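Local coordinates for protein sarcoplasmic calcium-binding proteins II, V, VI, and VII (Branchiostoma lanceolatum, PDB 2SAS) that binds calcium ions through EF-hand loops and, like parvalbumins, seems more abundant in fast-contracting muscles, at residues 8-13 and 77-82; 84-89 and 98-103. One frame throughout, in Å; residues are numbered along the deposited sequence.

Contact 1 of 2, residues 8-13 and 77-82; sequences QKIKFT and VSWEEY. With CA (calcium ion), chain C.
Y82 and W79, on the first turn of helix 79-91, meet I10, K11 and T13 of helix 4-18, the exit helix of one EF-hand packing on the entering helix of another. The tight part is buried. Y82 OH donates to T13 OG1 (2.7 Å), which lies at the edge of the phenol ring, in its plane. T13 OG1 sits between its own backbone N and carbonyl carbon (chi1 71°) and donates in turn to I10 O at 2.9 Å. I10 CG2 abuts both rings where they adjoin, 3.5 Å from Y82 CE2 and 3.8 Å from W79 CH2. The indole also presses on the helix backbone, with W79 CH2 3.3 Å from K11 N.

The other side is looser and partly exposed. K11 CD lies over one face of the W79 six-membered ring, 3.7 Å from its centroid and 9° off the normal, a CH-pi contact. The ammonium beyond, at most weakly drawn to the ring, forms a salt bridge with D15. W79 NE1 donates to A139 O of the second subunit, so this margin borders the dimer interface.

Behind, S78 and E81 form a capping box, S78 N reaching the anti lone pair of E81 OE1 at 3.0 Å. That same oxygen binds the calcium ion at 2.3 Å, alongside the side chains of D70, N72 and D74, the carbonyl oxygen of V76 and a water. The turn that supplies E81 to the calcium ion thus also carries W79 and Y82, which join it to helix 4-18 by ring packing and one buried hydroxyl bond.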
# COMPACT_ATOMS: atom_id res chain seq x y z
N GLN A 8 4.98 -1.89 -11.51
CA GLN A 8 4.58 -1.87 -10.09
C GLN A 8 4.33 -0.42 -9.64
O GLN A 8 3.30 -0.13 -8.97
CB GLN A 8 5.66 -2.51 -9.26
CG GLN A 8 5.42 -2.91 -7.85
CD GLN A 8 6.72 -3.37 -7.16
OE1 GLN A 8 7.51 -4.18 -7.67
NE2 GLN A 8 6.87 -2.79 -5.97
N LYS A 9 5.23 0.46 -9.99
CA LYS A 9 5.23 1.89 -9.64
C LYS A 9 4.18 2.58 -10.48
O LYS A 9 3.59 3.54 -9.99
CB LYS A 9 6.58 2.60 -9.79
CG LYS A 9 7.74 1.78 -9.18
CD LYS A 9 9.07 2.46 -9.36
CE LYS A 9 9.33 2.83 -10.82
NZ LYS A 9 10.70 3.28 -11.10
N ILE A 10 4.01 2.13 -11.72
CA ILE A 10 2.93 2.71 -12.55
C ILE A 10 1.57 2.37 -11.90
O ILE A 10 0.67 3.20 -11.75
CB ILE A 10 3.05 2.38 -14.05
CG1 ILE A 10 4.31 3.13 -14.64
CG2 ILE A 10 1.80 2.93 -14.77
CD1 ILE A 10 4.97 2.49 -15.88
N LYS A 11 1.41 1.15 -11.46
CA LYS A 11 0.17 0.74 -10.79
C LYS A 11 -0.01 1.70 -9.60
O LYS A 11 -1.07 2.30 -9.40
CB LYS A 11 0.15 -0.71 -10.42
CG LYS A 11 -1.21 -1.28 -9.96
CD LYS A 11 -2.35 -0.84 -10.89
CE LYS A 11 -3.55 -1.74 -10.66
NZ LYS A 11 -4.23 -1.38 -9.37
N PHE A 12 1.08 1.87 -8.83
CA PHE A 12 1.12 2.75 -7.68
C PHE A 12 0.52 4.10 -7.97
O PHE A 12 -0.37 4.52 -7.20
CB PHE A 12 2.48 2.88 -7.04
CG PHE A 12 2.55 3.71 -5.79
CD1 PHE A 12 2.76 5.08 -5.85
CD2 PHE A 12 2.41 3.08 -4.55
CE1 PHE A 12 2.87 5.83 -4.67
CE2 PHE A 12 2.52 3.82 -3.37
CZ PHE A 12 2.75 5.19 -3.43
N THR A 13 0.95 4.80 -8.98
CA THR A 13 0.35 6.12 -9.32
C THR A 13 -1.07 6.02 -9.79
O THR A 13 -1.92 6.96 -9.60
CB THR A 13 1.29 6.83 -10.38
OG1 THR A 13 1.14 6.09 -11.62
CG2 THR A 13 2.77 6.81 -9.95
N VAL A 77 -10.51 5.98 -18.49
CA VAL A 77 -9.12 5.57 -18.82
C VAL A 77 -8.97 4.26 -18.02
O VAL A 77 -9.14 4.28 -16.78
CB VAL A 77 -8.06 6.61 -18.55
CG1 VAL A 77 -6.63 6.05 -18.66
CG2 VAL A 77 -8.16 7.87 -19.41
N SER A 78 -8.70 3.15 -18.70
CA SER A 78 -8.55 1.92 -17.86
C SER A 78 -7.07 1.80 -17.53
O SER A 78 -6.24 2.57 -18.06
CB SER A 78 -9.04 0.71 -18.68
OG SER A 78 -8.50 0.87 -19.99
N TRP A 79 -6.77 0.84 -16.71
CA TRP A 79 -5.41 0.47 -16.30
C TRP A 79 -4.55 0.18 -17.53
O TRP A 79 -3.46 0.73 -17.69
CB TRP A 79 -5.41 -0.77 -15.40
CG TRP A 79 -4.04 -1.38 -15.30
CD1 TRP A 79 -3.71 -2.67 -15.58
CD2 TRP A 79 -2.84 -0.72 -14.88
NE1 TRP A 79 -2.38 -2.87 -15.31
CE2 TRP A 79 -1.82 -1.70 -14.88
CE3 TRP A 79 -2.55 0.56 -14.42
CZ2 TRP A 79 -0.51 -1.45 -14.47
CZ3 TRP A 79 -1.24 0.83 -14.01
CH2 TRP A 79 -0.25 -0.15 -14.05
N GLU A 80 -5.07 -0.71 -18.37
CA GLU A 80 -4.44 -1.08 -19.65
C GLU A 80 -4.17 0.14 -20.51
O GLU A 80 -3.04 0.29 -21.03
CB GLU A 80 -5.30 -2.07 -20.45
CG GLU A 80 -5.74 -3.30 -19.60
CD GLU A 80 -6.92 -3.00 -18.70
OE1 GLU A 80 -7.69 -2.06 -18.91
OE2 GLU A 80 -7.06 -3.77 -17.73
N GLU A 81 -5.11 1.06 -20.69
CA GLU A 81 -4.80 2.25 -21.51
C GLU A 81 -3.79 3.15 -20.80
O GLU A 81 -2.92 3.75 -21.47
CB GLU A 81 -5.98 3.07 -21.94
CG GLU A 81 -7.23 2.23 -22.31
CD GLU A 81 -8.45 3.06 -22.54
OE1 GLU A 81 -9.21 3.40 -21.64
OE2 GLU A 81 -8.55 3.39 -23.72
N TYR A 82 -3.88 3.23 -19.49
CA TYR A 82 -2.95 4.00 -18.66
C TYR A 82 -1.56 3.36 -18.75
O TYR A 82 -0.54 4.13 -18.78
CB TYR A 82 -3.44 4.15 -17.20
CG TYR A 82 -2.64 5.01 -16.27
CD1 TYR A 82 -2.68 6.42 -16.27
CD2 TYR A 82 -1.73 4.42 -15.40
CE1 TYR A 82 -1.86 7.19 -15.43
CE2 TYR A 82 -0.96 5.14 -14.53
CZ TYR A 82 -1.02 6.55 -14.53
OH TYR A 82 -0.22 7.25 -13.63
CA CA C . -11.28 4.05 -22.48
O HOH W 1 -11.88 2.03 -21.59

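Contact 2 of 2, residues 84-89 and 98-103; sequences AMWEKT and DLPAWC
The exit helix of the second EF-hand, 79-91, is covered here by the linker 98-103 that leads into helix 103-114, and the meeting is carried by W86 and M85 against L99, W102 and C103. The W86 indole presents its rim to the linker. At its six-membered ring W86 CH2 touches L99 CD1 at 3.8 Å, with the leucine near the ring plane. C103 SG comes to the same edge, 3.9 Å from W86 CZ2, a sulfur-aromatic contact made in the plane and not over the face. That sulfur also lies above one face of its neighbour W102, toward the rim. The two indoles meet where W86 NE1 lies at the edge of W102, near its plane, 3.9 Å from W102 CZ2.

In the four-EF-hand arrangement this linker joins the second hand to the third, and helix 158-170 of the fourth packs on both sides of the contact, L169 against W86 and Y165 against W102 and C103. An alanine in place of W86 would probably open a gap between helix and linker, leaving L99 CD1 without its aromatic partner, C103 SG without one of its two and W102 freer to shift.

M85 makes a Met-aromatic contact: its SD is 4.7 Å from the centroid of the W102 five-membered ring, approaching obliquely, while the bend at chi3 (65°) brings CE to 3.9 Å from W102 CZ2. Further along, T89 CG2 rests 4.1 Å from P100 CD, its hydroxyl being turned back to W86 O, to which it donates at 3.2 Å.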
# COMPACT_ATOMS: atom_id res chain seq x y z
N ALA A 84 -0.39 1.50 -21.32
CA ALA A 84 -0.06 1.85 -22.71
C ALA A 84 0.46 3.25 -22.81
O ALA A 84 1.46 3.47 -23.51
CB ALA A 84 -1.29 1.68 -23.60
N MET A 85 -0.19 4.22 -22.19
CA MET A 85 0.25 5.63 -22.21
C MET A 85 1.67 5.71 -21.63
O MET A 85 2.56 6.37 -22.20
CB MET A 85 -0.67 6.56 -21.44
CG MET A 85 -0.07 7.94 -21.33
SD MET A 85 -1.34 9.04 -20.57
CE MET A 85 -1.39 8.22 -18.97
N TRP A 86 1.89 5.03 -20.54
CA TRP A 86 3.24 5.06 -19.91
C TRP A 86 4.31 4.37 -20.72
O TRP A 86 5.45 4.90 -20.79
CB TRP A 86 3.13 4.63 -18.46
CG TRP A 86 2.78 5.88 -17.70
CD1 TRP A 86 1.62 6.16 -17.08
CD2 TRP A 86 3.64 7.01 -17.52
NE1 TRP A 86 1.69 7.40 -16.51
CE2 TRP A 86 2.88 7.96 -16.76
CE3 TRP A 86 4.93 7.35 -17.93
CZ2 TRP A 86 3.40 9.20 -16.39
CZ3 TRP A 86 5.44 8.59 -17.57
CH2 TRP A 86 4.70 9.49 -16.80
N GLU A 87 3.97 3.26 -21.34
CA GLU A 87 4.95 2.54 -22.20
C GLU A 87 5.39 3.43 -23.33
O GLU A 87 6.57 3.41 -23.70
CB GLU A 87 4.48 1.23 -22.76
CG GLU A 87 3.94 0.16 -21.80
CD GLU A 87 4.52 -1.19 -22.17
OE1 GLU A 87 5.00 -1.27 -23.30
OE2 GLU A 87 4.47 -2.08 -21.28
N LYS A 88 4.46 4.21 -23.83
CA LYS A 88 4.75 5.16 -24.96
C LYS A 88 5.69 6.23 -24.45
O LYS A 88 6.80 6.35 -24.96
CB LYS A 88 3.46 5.60 -25.58
CG LYS A 88 3.24 6.77 -26.45
CD LYS A 88 1.87 7.44 -26.26
CE LYS A 88 1.54 8.10 -24.95
NZ LYS A 88 1.93 9.55 -24.84
N THR A 89 5.41 7.02 -23.41
CA THR A 89 6.33 8.04 -22.93
C THR A 89 7.63 7.56 -22.33
O THR A 89 8.63 8.31 -22.38
CB THR A 89 5.60 8.99 -21.89
OG1 THR A 89 5.23 8.07 -20.85
CG2 THR A 89 4.39 9.67 -22.48
N ASP A 98 9.62 16.61 -20.08
CA ASP A 98 9.15 15.80 -21.22
C ASP A 98 7.81 15.06 -21.00
O ASP A 98 7.25 14.50 -21.96
CB ASP A 98 10.14 14.67 -21.62
CG ASP A 98 11.02 14.97 -22.79
OD1 ASP A 98 10.58 15.67 -23.71
OD2 ASP A 98 12.19 14.52 -22.79
N LEU A 99 7.42 14.89 -19.76
CA LEU A 99 6.22 14.20 -19.31
C LEU A 99 5.02 14.85 -19.97
O LEU A 99 5.09 16.07 -20.28
CB LEU A 99 6.17 14.31 -17.77
CG LEU A 99 6.36 12.99 -17.03
CD1 LEU A 99 7.34 12.09 -17.78
CD2 LEU A 99 6.90 13.30 -15.62
N PRO A 100 3.97 14.06 -20.12
CA PRO A 100 2.77 14.63 -20.75
C PRO A 100 2.27 15.71 -19.81
O PRO A 100 2.38 15.60 -18.58
CB PRO A 100 1.86 13.45 -20.98
CG PRO A 100 2.36 12.35 -20.07
CD PRO A 100 3.79 12.67 -19.75
N ALA A 101 1.70 16.73 -20.42
CA ALA A 101 1.16 17.87 -19.73
C ALA A 101 0.26 17.58 -18.56
O ALA A 101 0.34 18.45 -17.66
CB ALA A 101 0.42 18.78 -20.72
N TRP A 102 -0.54 16.53 -18.55
CA TRP A 102 -1.46 16.28 -17.42
C TRP A 102 -0.63 16.15 -16.14
O TRP A 102 -1.12 16.45 -15.05
CB TRP A 102 -2.38 15.07 -17.64
CG TRP A 102 -1.69 13.75 -17.64
CD1 TRP A 102 -1.15 13.12 -18.72
CD2 TRP A 102 -1.41 12.90 -16.52
NE1 TRP A 102 -0.55 11.94 -18.36
CE2 TRP A 102 -0.71 11.77 -17.01
CE3 TRP A 102 -1.71 12.97 -15.16
CZ2 TRP A 102 -0.31 10.74 -16.19
CZ3 TRP A 102 -1.29 11.96 -14.33
CH2 TRP A 102 -0.60 10.85 -14.83
N CYS A 103 0.60 15.66 -16.35
CA CYS A 103 1.57 15.43 -15.26
C CYS A 103 2.00 16.73 -14.58
O CYS A 103 2.22 16.76 -13.38
CB CYS A 103 2.82 14.73 -15.81
SG CYS A 103 2.71 12.95 -15.62

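How the contacts relate
Both contacts are largely buried and share helix 79-91: contact 1 takes its first turn and contact 2 the turns that follow. They touch directly, Y82 OH lying 3.8 Å from W102 CH2 and I10 CD1 the same distance from W86 CB, so that aromatic packing runs from one into the other, with Y82 and W86 edge-to-face. Their chemistry differs with position. Contact 1, beside the calcium loop and the dimer interface, mixes hydroxyl bonds, a lysine over an indole and a metal ligand. Contact 2, touched by no other subunit, has no hydrogen bond across it and relies on sulfur, methyl and ring surfaces.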